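Local atomic coordinates of disulfide bond forming protein (DsbF) (Mycobacterium tuberculosis, PDB entry 3IOS), a protein that probably catalyses disulfide bond formation in reduced, unfolded secreted proteins, using a thioredoxin-fold domain that carries a redox-active pair of cysteines. Residues Phe22-Leu27 and Thr98-Asp102; Gly75-Leu79 and Ser106-Asn110; Cys54-Pro59 and Phe88-Val94. All coordinates share one frame. Residues are numbered along the deposited sequence.

Interaction 1. Residues Phe22-Leu27 and Thr98-Asp102; sequences FSAKTL and TQLAD
Phe22-Thr26 runs extended across edge strand 98-101 almost at a right angle (axes of strands 23-25 and 98-101 5.9 Å apart, N-to-C directions 96° apart), and the chain turns at Leu27 (phi/psi -59/-29). Backbone pairing is therefore limited to a single bridge, Thr26 with Leu100 (CA to CA 4.3 Å), hydrogen-bonded in the antiparallel pattern through the residues either side. Thr98 comes first, its CG2 3.8 Å from CG2 of Thr26. Gln99 offers its carbonyl: Leu27 N donates to Gln99 O at 2.8 Å, while Thr26 CA makes a C-H...O contact of 3.2 Å with Gln99 O. The Gln99 amide end leads away, to Trp47 and the Val94 carbonyl. Leu100 (chi1 m, chi2 t) puts CD1 4.0 Å from Ala24 CB and 4.3 Å from Phe22 CE1, at the edge of a ring turned inward by chi1 p, and CD2 4.0 Å from Thr26 CG2. Ala101 closes the bridge, its N donating to Lys25 O at 3.0 Å; its CB touches Leu27 CD2 at 4.2 Å. One water extends the link, accepting from Lys25 N (2.9 Å) and donating to Ala101 O (2.8 Å). Asp102 turns off to receive the amides of Val107 and Trp108. The bridge thus fastens the N-terminal hairpin of strands 23-25 and 31-33 to an outer strand of the thioredoxin-fold sheet, with strand 72-77 beside it, Leu27 against helix 82-91, and Phe22 and Ala24 against helix 106-110.

Interaction 2. Residues Gly75-Leu79 and Ser106-Asn110; sequences GVAGL and SVWAN
Sheet meets helix here in the thioredoxin fold: the short helix 106-110 packs against residues 75-77 of strand 72-77, which lies between edge strand 98-101 and central strand 42-47; the two axes are 9.0 Å apart and their directions 116° from each other. Two bumps rise from the helix. The smaller is Val107 (chi1 t), whose CG1 butts against CG1 of Val76, also t, at 3.5 Å. The larger is the indole of Trp108 (chi1 m, chi2 39°), which fills a hollow running from Val76 over Gly78 to Leu79. Val76 CG1 closes one end, 3.5 Å from Trp108 CD1; at the other, Leu79, with a left-handed backbone (62/35), brings CD1 to 3.7 Å from Trp108 CZ3. The floor stays open because Gly78 has no side chain: Gly78 N lies 3.8 Å from Trp108 CZ2, and a CB there would collide with CE2. Phe46 meets the indole edge-to-face. At the ring edge, Trp108 NE1 donates to Val76 O at 3.0 Å.

Interaction 3. Residues Cys54-Pro59 and Phe88-Val94; sequences CQGEAP and FVNKYPV
The phenol ring of Tyr92 (chi1 m) lies against Gln55 and Ala58 of the active-site helix: Gln55 O sits over one face, Gln55 CG comes 3.1 Å from Tyr92 OH, and Ala58 CB meets Tyr92 CB at 3.5 Å. Residues 54-59 belong to helix 52-67, where Ala58 N donates to Cys54 O at 2.9 Å before Pro59, whose nitrogen has no bond to the preceding turn, kinks the helix, as a proline does at the same spacing from the second cysteine in thioredoxin. Opposite, helix 82-91 ends and the chain leaves helical geometry at Tyr92; Pro93 then centres an inverse gamma turn, closed by Val94 N to Tyr92 O at 2.8 Å. The nearest CA pairs are Ala58 with Tyr92 (6.1 Å) and Pro59 with Pro93 (5.6 Å). Ala58 is the hub: its CB points toward the other segment, 3.9 Å from Phe88 CZ and 4.0 Å from Val94 CG1. The Phe88 ring (chi1 t) reaches the Cys54-Gln55 end of segment 54-59, its CE1 3.8 Å from Gln55 CG and its edge at Cys54 O, 3.7 Å from CZ, while its ring stacks on Trp47. Pro59 CA and Pro93 CG, 3.7 Å apart, finish the seam. Gln55 NE2 is engaged by the Pro49 carbonyl. Cys54, whose disulfide with Cys51 has been seen in this protein and which takes two conformations here, approaches Phe88 CE1 through CB (4.2 Å). In the conformer given, SG points away from Phe88, so this largely apolar contact engages Cys54 through CB and backbone, consistent with the thiol staying available for exchange.

Interaction 2 is buried, whereas interactions 1 and 3 are only partly so. Interactions 1 and 2 share the same sheet: Gly75 N and O probably bond to Thr98 O and Leu100 N, both 2.7 Å, and Asn110 ND2 packs 3.5 Å from Phe22 CD2. Interaction 3 lies about 17 Å from each of the others, centre to centre, yet Gln99 NE2 probably bonds to Val94 O (2.8 Å), and Leu27 CD1 packs 3.6 Å from Val89 CG1. Chemistry follows place: backbone bonds and a water at the sheet edge, an indole bonded to a carbonyl in the interior, and largely apolar packing of a helix against a helix end and the turn after it, beside the redox cysteine.

Interaction 1. Residues Phe22-Leu27 and Thr98-Asp102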
ATOM      1  N   PHE A  22       4.527  -7.849 -10.680  1.00 19.84           N
ATOM      2  CA  PHE A  22       5.701  -7.206 -10.108  1.00 20.78           C
ATOM      3  C   PHE A  22       6.127  -7.969  -8.863  1.00 22.07           C
ATOM      4  O   PHE A  22       5.334  -8.696  -8.266  1.00 20.78           O
ATOM      5  CB  PHE A  22       5.387  -5.741  -9.762  1.00 21.35           C
ATOM      6  CG  PHE A  22       4.465  -5.569  -8.577  1.00 21.12           C
ATOM      7  CD1 PHE A  22       4.963  -5.597  -7.278  1.00 20.99           C
ATOM      8  CD2 PHE A  22       3.098  -5.371  -8.766  1.00 20.24           C
ATOM      9  CE1 PHE A  22       4.114  -5.434  -6.181  1.00 22.15           C
ATOM     10  CE2 PHE A  22       2.241  -5.209  -7.673  1.00 20.17           C
ATOM     11  CZ  PHE A  22       2.753  -5.238  -6.380  1.00 19.48           C
ATOM     12  N   SER A  23       7.390  -7.821  -8.488  1.00 22.22           N
ATOM     13  CA  SER A  23       7.903  -8.474  -7.296  1.00 24.19           C
ATOM     14  C   SER A  23       8.571  -7.386  -6.466  1.00 22.23           C
ATOM     15  O   SER A  23       8.844  -6.301  -6.974  1.00 24.56           O
ATOM     16  CB  SER A  23       8.912  -9.562  -7.667  1.00 26.92           C
ATOM     17  OG  SER A  23       9.956  -9.032  -8.459  1.00 30.03           O
ATOM     18  N   ALA A  24       8.818  -7.672  -5.195  1.00 23.03           N
ATOM     19  CA  ALA A  24       9.447  -6.696  -4.318  1.00 21.83           C
ATOM     20  C   ALA A  24       9.938  -7.358  -3.041  1.00 21.89           C
ATOM     21  O   ALA A  24       9.718  -8.547  -2.826  1.00 22.06           O
ATOM     22  CB  ALA A  24       8.452  -5.581  -3.984  1.00 24.92           C
ATOM     23  N   LYS A  25      10.617  -6.583  -2.201  1.00 20.79           N
ATOM     24  CA  LYS A  25      11.122  -7.085  -0.928  1.00 23.65           C
ATOM     25  C   LYS A  25      10.414  -6.346   0.200  1.00 20.75           C
ATOM     26  O   LYS A  25      10.232  -5.132   0.124  1.00 24.33           O
ATOM     27  CB  LYS A  25      12.631  -6.843  -0.812  1.00 26.27           C
ATOM     28  CG  LYS A  25      13.518  -7.873  -1.506  1.00 29.49           C
ATOM     29  CD  LYS A  25      13.584  -9.172  -0.711  1.00 31.15           C
ATOM     30  CE  LYS A  25      14.583 -10.151  -1.313  1.00 32.77           C
ATOM     31  NZ  LYS A  25      14.612 -11.438  -0.560  1.00 33.50           N
ATOM     32  N   THR A  26      10.008  -7.068   1.237  1.00 22.49           N
ATOM     33  CA  THR A  26       9.337  -6.427   2.364  1.00 21.92           C
ATOM     34  C   THR A  26      10.394  -5.827   3.279  1.00 24.27           C
ATOM     35  O   THR A  26      11.567  -6.198   3.218  1.00 23.14           O
ATOM     36  CB  THR A  26       8.494  -7.421   3.181  1.00 22.13           C
ATOM     37  OG1 THR A  26       9.352  -8.340   3.874  1.00 19.96           O
ATOM     38  CG2 THR A  26       7.561  -8.195   2.267  1.00 19.85           C
ATOM     39  N   LEU A  27       9.976  -4.894   4.123  1.00 23.14           N
ATOM     40  CA  LEU A  27      10.902  -4.252   5.047  1.00 23.81           C
ATOM     41  C   LEU A  27      11.574  -5.255   5.974  1.00 25.36           C
ATOM     42  O   LEU A  27      12.699  -5.029   6.426  1.00 27.13           O
ATOM     43  CB  LEU A  27      10.174  -3.210   5.892  1.00 24.28           C
ATOM     44  CG  LEU A  27      10.373  -1.733   5.560  1.00 27.39           C
ATOM     45  CD1 LEU A  27       9.720  -0.906   6.657  1.00 25.10           C
ATOM     46  CD2 LEU A  27      11.855  -1.398   5.468  1.00 25.26           C
ATOM     47  N   THR A  98       1.783  -5.848   5.537  1.00 17.84           N
ATOM     48  CA  THR A  98       2.971  -5.859   4.694  1.00 17.18           C
ATOM     49  C   THR A  98       3.460  -4.485   4.257  1.00 17.42           C
ATOM     50  O   THR A  98       2.675  -3.654   3.804  1.00 17.30           O
ATOM     51  CB  THR A  98       2.734  -6.700   3.421  1.00 18.98           C
ATOM     52  OG1 THR A  98       2.312  -8.019   3.788  1.00 22.73           O
ATOM     53  CG2 THR A  98       4.010  -6.792   2.594  1.00 20.67           C
ATOM     54  N   GLN A  99       4.766  -4.259   4.390  1.00 14.78           N
ATOM     55  CA  GLN A  99       5.379  -3.001   3.967  1.00 14.30           C
ATOM     56  C   GLN A  99       6.484  -3.319   2.952  1.00 15.47           C
ATOM     57  O   GLN A  99       7.404  -4.078   3.253  1.00 18.48           O
ATOM     58  CB  GLN A  99       5.995  -2.265   5.162  1.00 15.10           C
ATOM     59  CG  GLN A  99       5.011  -1.822   6.228  1.00 16.01           C
ATOM     60  CD  GLN A  99       4.026  -0.795   5.726  1.00 14.64           C
ATOM     61  OE1 GLN A  99       4.245  -0.152   4.693  1.00 14.49           O
ATOM     62  NE2 GLN A  99       2.930  -0.624   6.458  1.00 18.07           N
ATOM     63  N   LEU A 100       6.390  -2.749   1.754  1.00 14.24           N
ATOM     64  CA  LEU A 100       7.402  -2.978   0.724  1.00 16.06           C
ATOM     65  C   LEU A 100       8.399  -1.831   0.670  1.00 17.15           C
ATOM     66  O   LEU A 100       8.018  -0.658   0.698  1.00 16.61           O
ATOM     67  CB  LEU A 100       6.756  -3.117  -0.657  1.00 16.65           C
ATOM     68  CG  LEU A 100       5.630  -4.141  -0.779  1.00 15.48           C
ATOM     69  CD1 LEU A 100       5.171  -4.209  -2.222  1.00 15.49           C
ATOM     70  CD2 LEU A 100       6.108  -5.493  -0.298  1.00 17.06           C
ATOM     71  N   ALA A 101       9.681  -2.172   0.588  1.00 17.17           N
ATOM     72  CA  ALA A 101      10.730  -1.157   0.503  1.00 18.72           C
ATOM     73  C   ALA A 101      11.055  -0.971  -0.977  1.00 19.19           C
ATOM     74  O   ALA A 101      11.946  -1.634  -1.513  1.00 22.16           O
ATOM     75  CB  ALA A 101      11.965  -1.616   1.267  1.00 19.76           C
ATOM     76  N   ASP A 102      10.329  -0.067  -1.629  1.00 17.61           N
ATOM     77  CA  ASP A 102      10.488   0.192  -3.060  1.00 18.14           C
ATOM     78  C   ASP A 102      11.582   1.214  -3.363  1.00 18.10           C
ATOM     79  O   ASP A 102      11.330   2.247  -3.985  1.00 19.62           O
ATOM     80  CB  ASP A 102       9.139   0.655  -3.638  1.00 19.50           C
ATOM     81  CG  ASP A 102       9.138   0.724  -5.154  1.00 19.71           C
ATOM     82  OD1 ASP A 102       9.711  -0.188  -5.790  1.00 23.13           O
ATOM     83  OD2 ASP A 102       8.552   1.676  -5.710  1.00 19.56           O
TER
HETATM   84  O   HOH W   1      11.021  -3.808  -3.041  1.00 35.76           O

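Interaction 2. Residues Gly75-Leu79 and Ser106-Asn110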
ATOM      1  N   GLY A  75       1.693  -1.701   2.180  1.00 12.84           N
ATOM      2  CA  GLY A  75       2.293  -0.382   2.149  1.00 12.98           C
ATOM      3  C   GLY A  75       3.417  -0.452   1.136  1.00 11.91           C
ATOM      4  O   GLY A  75       4.083  -1.483   1.037  1.00 12.85           O
ATOM      5  N   VAL A  76       3.605   0.608   0.360  1.00 10.57           N
ATOM      6  CA  VAL A  76       4.665   0.640  -0.645  1.00 12.95           C
ATOM      7  C   VAL A  76       5.477   1.906  -0.404  1.00 12.57           C
ATOM      8  O   VAL A  76       5.133   2.975  -0.893  1.00 11.57           O
ATOM      9  CB  VAL A  76       4.082   0.664  -2.080  1.00 13.92           C
ATOM     10  CG1 VAL A  76       5.209   0.493  -3.098  1.00 15.29           C
ATOM     11  CG2 VAL A  76       3.037  -0.448  -2.241  1.00 14.18           C
ATOM     12  N   ALA A  77       6.554   1.772   0.364  1.00 14.25           N
ATOM     13  CA  ALA A  77       7.404   2.905   0.704  1.00 14.57           C
ATOM     14  C   ALA A  77       8.393   3.228  -0.400  1.00 15.81           C
ATOM     15  O   ALA A  77       9.037   2.337  -0.950  1.00 17.54           O
ATOM     16  CB  ALA A  77       8.147   2.625   1.995  1.00 14.61           C
ATOM     17  N   GLY A  78       8.512   4.510  -0.713  1.00 15.12           N
ATOM     18  CA  GLY A  78       9.438   4.927  -1.744  1.00 17.56           C
ATOM     19  C   GLY A  78      10.071   6.272  -1.452  1.00 18.27           C
ATOM     20  O   GLY A  78       9.782   6.908  -0.436  1.00 16.52           O
ATOM     21  N   LEU A  79      10.964   6.682  -2.349  1.00 18.52           N
ATOM     22  CA  LEU A  79      11.650   7.968  -2.267  1.00 18.58           C
ATOM     23  C   LEU A  79      12.522   8.167  -1.034  1.00 18.38           C
ATOM     24  O   LEU A  79      12.618   9.274  -0.505  1.00 17.64           O
ATOM     25  CB  LEU A  79      10.625   9.104  -2.370  1.00 17.92           C
ATOM     26  CG  LEU A  79       9.725   9.053  -3.608  1.00 20.57           C
ATOM     27  CD1 LEU A  79       8.869  10.308  -3.673  1.00 20.28           C
ATOM     28  CD2 LEU A  79      10.581   8.930  -4.864  1.00 21.11           C
ATOM     29  N   SER A 106      10.440   0.615  -8.600  1.00 19.47           N
ATOM     30  CA  SER A 106       9.750  -0.198  -9.593  1.00 21.11           C
ATOM     31  C   SER A 106       8.270  -0.429  -9.287  1.00 20.45           C
ATOM     32  O   SER A 106       7.448  -0.481 -10.205  1.00 21.74           O
ATOM     33  CB  SER A 106      10.469  -1.542  -9.782  1.00 20.60           C
ATOM     34  OG  SER A 106      10.562  -2.282  -8.581  1.00 23.72           O
ATOM     35  N   VAL A 107       7.916  -0.560  -8.012  1.00 18.41           N
ATOM     36  CA  VAL A 107       6.513  -0.783  -7.682  1.00 16.32           C
ATOM     37  C   VAL A 107       5.697   0.481  -7.940  1.00 16.52           C
ATOM     38  O   VAL A 107       4.607   0.413  -8.502  1.00 15.80           O
ATOM     39  CB  VAL A 107       6.336  -1.250  -6.214  1.00 15.95           C
ATOM     40  CG1 VAL A 107       4.857  -1.507  -5.926  1.00 18.68           C
ATOM     41  CG2 VAL A 107       7.141  -2.523  -5.974  1.00 16.65           C
ATOM     42  N   TRP A 108       6.215   1.640  -7.536  1.00 15.02           N
ATOM     43  CA  TRP A 108       5.506   2.884  -7.791  1.00 15.87           C
ATOM     44  C   TRP A 108       5.320   3.058  -9.295  1.00 17.59           C
ATOM     45  O   TRP A 108       4.245   3.435  -9.762  1.00 17.24           O
ATOM     46  CB  TRP A 108       6.292   4.080  -7.256  1.00 16.42           C
ATOM     47  CG  TRP A 108       6.128   4.326  -5.794  1.00 16.92           C
ATOM     48  CD1 TRP A 108       6.041   3.389  -4.807  1.00 16.59           C
ATOM     49  CD2 TRP A 108       6.109   5.599  -5.145  1.00 16.26           C
ATOM     50  NE1 TRP A 108       5.976   4.000  -3.575  1.00 15.64           N
ATOM     51  CE2 TRP A 108       6.021   5.359  -3.755  1.00 15.53           C
ATOM     52  CE3 TRP A 108       6.170   6.922  -5.602  1.00 17.21           C
ATOM     53  CZ2 TRP A 108       5.986   6.395  -2.816  1.00 15.82           C
ATOM     54  CZ3 TRP A 108       6.136   7.955  -4.667  1.00 17.64           C
ATOM     55  CH2 TRP A 108       6.048   7.681  -3.290  1.00 16.66           C
ATOM     56  N   ALA A 109       6.380   2.779 -10.050  1.00 19.62           N
ATOM     57  CA  ALA A 109       6.338   2.922 -11.501  1.00 22.65           C
ATOM     58  C   ALA A 109       5.263   2.029 -12.105  1.00 22.97           C
ATOM     59  O   ALA A 109       4.539   2.431 -13.017  1.00 22.78           O
ATOM     60  CB  ALA A 109       7.697   2.578 -12.092  1.00 23.17           C
ATOM     61  N   ASN A 110       5.160   0.815 -11.578  1.00 22.38           N
ATOM     62  CA  ASN A 110       4.183  -0.149 -12.057  1.00 21.73           C
ATOM     63  C   ASN A 110       2.742   0.339 -11.935  1.00 22.46           C
ATOM     64  O   ASN A 110       1.872  -0.085 -12.696  1.00 22.55           O
ATOM     65  CB  ASN A 110       4.337  -1.462 -11.298  1.00 22.07           C
ATOM     66  CG  ASN A 110       3.360  -2.512 -11.765  1.00 25.10           C
ATOM     67  OD1 ASN A 110       3.510  -3.068 -12.837  1.00 24.94           O
ATOM     68  ND2 ASN A 110       2.335  -2.770 -10.966  1.00 24.84           N
TER

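Interaction 3. Residues Cys54-Pro59 and Phe88-Val94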
ATOM      1  N   CYS A  54       1.556  11.581   4.703  1.00 17.36           N
ATOM      2  CA  CYS A  54       1.591  10.141   4.950  1.00 16.44           C
ATOM      3  C   CYS A  54       1.691   9.842   6.429  1.00 16.23           C
ATOM      4  O   CYS A  54       1.110   8.875   6.915  1.00 16.34           O
ATOM      5  CB  CYS A  54       2.770   9.499   4.239  0.50 16.14           C
ATOM      6  SG  CYS A  54       2.590   9.484   2.433  0.50 19.49           S
ATOM      7  N   GLN A  55       2.443  10.671   7.139  1.00 15.73           N
ATOM      8  CA  GLN A  55       2.596  10.497   8.572  1.00 15.90           C
ATOM      9  C   GLN A  55       1.227  10.672   9.218  1.00 17.13           C
ATOM     10  O   GLN A  55       0.870   9.950  10.149  1.00 18.70           O
ATOM     11  CB  GLN A  55       3.590  11.527   9.117  1.00 15.72           C
ATOM     12  CG  GLN A  55       5.016  11.287   8.641  1.00 16.97           C
ATOM     13  CD  GLN A  55       5.925  12.483   8.848  1.00 19.50           C
ATOM     14  OE1 GLN A  55       5.579  13.429   9.557  1.00 21.19           O
ATOM     15  NE2 GLN A  55       7.098  12.444   8.227  1.00 19.46           N
ATOM     16  N   GLY A  56       0.453  11.617   8.696  1.00 17.93           N
ATOM     17  CA  GLY A  56      -0.872  11.859   9.236  1.00 19.33           C
ATOM     18  C   GLY A  56      -1.878  10.776   8.894  1.00 20.45           C
ATOM     19  O   GLY A  56      -2.762  10.468   9.691  1.00 22.43           O
ATOM     20  N   GLU A  57      -1.750  10.184   7.712  1.00 18.82           N
ATOM     21  CA  GLU A  57      -2.688   9.145   7.307  1.00 19.70           C
ATOM     22  C   GLU A  57      -2.336   7.752   7.817  1.00 17.35           C
ATOM     23  O   GLU A  57      -3.182   6.860   7.820  1.00 18.11           O
ATOM     24  CB  GLU A  57      -2.806   9.105   5.785  1.00 22.97           C
ATOM     25  CG  GLU A  57      -3.166  10.440   5.164  1.00 25.74           C
ATOM     26  CD  GLU A  57      -3.733  10.297   3.770  1.00 27.29           C
ATOM     27  OE1 GLU A  57      -3.203   9.483   2.987  1.00 29.41           O
ATOM     28  OE2 GLU A  57      -4.705  11.012   3.454  1.00 29.62           O
ATOM     29  N   ALA A  58      -1.093   7.568   8.245  1.00 17.20           N
ATOM     30  CA  ALA A  58      -0.646   6.265   8.730  1.00 17.01           C
ATOM     31  C   ALA A  58      -1.575   5.615   9.760  1.00 17.89           C
ATOM     32  O   ALA A  58      -1.971   4.466   9.592  1.00 16.44           O
ATOM     33  CB  ALA A  58       0.769   6.373   9.286  1.00 17.49           C
ATOM     34  N   PRO A  59      -1.942   6.339  10.831  1.00 19.46           N
ATOM     35  CA  PRO A  59      -2.834   5.731  11.829  1.00 21.05           C
ATOM     36  C   PRO A  59      -4.203   5.367  11.259  1.00 21.11           C
ATOM     37  O   PRO A  59      -4.847   4.419  11.714  1.00 20.36           O
ATOM     38  CB  PRO A  59      -2.908   6.797  12.922  1.00 21.51           C
ATOM     39  CG  PRO A  59      -2.713   8.074  12.164  1.00 23.34           C
ATOM     40  CD  PRO A  59      -1.592   7.718  11.213  1.00 21.14           C
ATOM     41  N   PHE A  88       9.678   5.291  10.191  1.00 17.44           N
ATOM     42  CA  PHE A  88       8.275   5.588   9.936  1.00 17.39           C
ATOM     43  C   PHE A  88       7.376   4.473  10.484  1.00 17.44           C
ATOM     44  O   PHE A  88       6.414   4.738  11.208  1.00 17.64           O
ATOM     45  CB  PHE A  88       8.065   5.753   8.427  1.00 16.15           C
ATOM     46  CG  PHE A  88       6.648   6.080   8.027  1.00 16.55           C
ATOM     47  CD1 PHE A  88       6.262   7.396   7.790  1.00 15.85           C
ATOM     48  CD2 PHE A  88       5.715   5.063   7.834  1.00 15.33           C
ATOM     49  CE1 PHE A  88       4.965   7.694   7.359  1.00 14.58           C
ATOM     50  CE2 PHE A  88       4.418   5.350   7.406  1.00 15.53           C
ATOM     51  CZ  PHE A  88       4.044   6.669   7.165  1.00 17.21           C
ATOM     52  N   VAL A  89       7.690   3.223  10.147  1.00 17.66           N
ATOM     53  CA  VAL A  89       6.881   2.109  10.625  1.00 18.59           C
ATOM     54  C   VAL A  89       6.956   1.968  12.145  1.00 19.81           C
ATOM     55  O   VAL A  89       6.002   1.514  12.770  1.00 20.65           O
ATOM     56  CB  VAL A  89       7.292   0.773   9.947  1.00 20.69           C
ATOM     57  CG1 VAL A  89       7.092   0.873   8.441  1.00 20.75           C
ATOM     58  CG2 VAL A  89       8.732   0.439  10.264  1.00 23.67           C
ATOM     59  N   ASN A  90       8.078   2.365  12.742  1.00 21.56           N
ATOM     60  CA  ASN A  90       8.223   2.289  14.196  1.00 24.56           C
ATOM     61  C   ASN A  90       7.377   3.354  14.881  1.00 26.76           C
ATOM     62  O   ASN A  90       6.775   3.112  15.928  1.00 26.49           O
ATOM     63  CB  ASN A  90       9.684   2.489  14.628  1.00 25.33           C
ATOM     64  CG  ASN A  90      10.553   1.266  14.388  1.00 27.43           C
ATOM     65  OD1 ASN A  90      10.081   0.151  14.408  1.00 26.96           O
ATOM     66  ND2 ASN A  90      11.841   1.484  14.181  1.00 27.57           N
ATOM     67  N   LYS A  91       7.328   4.536  14.276  1.00 27.35           N
ATOM     68  CA  LYS A  91       6.590   5.663  14.839  1.00 29.97           C
ATOM     69  C   LYS A  91       5.077   5.554  14.653  1.00 29.30           C
ATOM     70  O   LYS A  91       4.317   5.930  15.555  1.00 29.42           O
ATOM     71  CB  LYS A  91       7.086   6.963  14.205  1.00 31.56           C
ATOM     72  CG  LYS A  91       6.880   8.213  15.050  1.00 36.16           C
ATOM     73  CD  LYS A  91       5.415   8.597  15.169  1.00 38.85           C
ATOM     74  CE  LYS A  91       5.246   9.883  15.967  1.00 41.40           C
ATOM     75  NZ  LYS A  91       3.814  10.284  16.088  1.00 41.91           N
ATOM     76  N   TYR A  92       4.633   5.041  13.504  1.00 27.52           N
ATOM     77  CA  TYR A  92       3.200   4.931  13.292  1.00 26.27           C
ATOM     78  C   TYR A  92       2.736   3.485  13.226  1.00 26.90           C
ATOM     79  O   TYR A  92       3.450   2.609  12.698  1.00 28.52           O
ATOM     80  CB  TYR A  92       2.812   5.719  12.005  1.00 25.48           C
ATOM     81  CG  TYR A  92       3.470   7.069  11.936  1.00 25.07           C
ATOM     82  CD1 TYR A  92       4.638   7.236  11.202  1.00 24.41           C
ATOM     83  CD2 TYR A  92       2.933   8.183  12.597  1.00 25.14           C
ATOM     84  CE1 TYR A  92       5.261   8.475  11.111  1.00 26.27           C
ATOM     85  CE2 TYR A  92       3.552   9.432  12.509  1.00 25.28           C
ATOM     86  CZ  TYR A  92       4.711   9.566  11.771  1.00 25.66           C
ATOM     87  OH  TYR A  92       5.324  10.790  11.702  1.00 28.54           O
ATOM     88  N   PRO A  93       1.505   3.197  13.674  1.00 27.18           N
ATOM     89  CA  PRO A  93       0.822   1.905  13.747  1.00 26.59           C
ATOM     90  C   PRO A  93       0.456   1.244  12.421  1.00 25.01           C
ATOM     91  O   PRO A  93      -0.718   1.055  12.105  1.00 27.61           O
ATOM     92  CB  PRO A  93      -0.446   2.243  14.562  1.00 26.85           C
ATOM     93  CG  PRO A  93      -0.801   3.582  14.078  1.00 27.31           C
ATOM     94  CD  PRO A  93       0.604   4.270  14.061  1.00 27.64           C
ATOM     95  N   VAL A  94       1.485   0.860  11.692  1.00 24.83           N
ATOM     96  CA  VAL A  94       1.302   0.212  10.406  1.00 22.71           C
ATOM     97  C   VAL A  94       2.202  -1.010  10.255  1.00 24.53           C
ATOM     98  O   VAL A  94       2.500  -1.435   9.140  1.00 23.69           O
ATOM     99  CB  VAL A  94       1.598   1.191   9.246  1.00 21.74           C
ATOM    100  CG1 VAL A  94       0.638   2.375   9.297  1.00 21.88           C
ATOM    101  CG2 VAL A  94       3.036   1.673   9.337  1.00 20.11           C
TER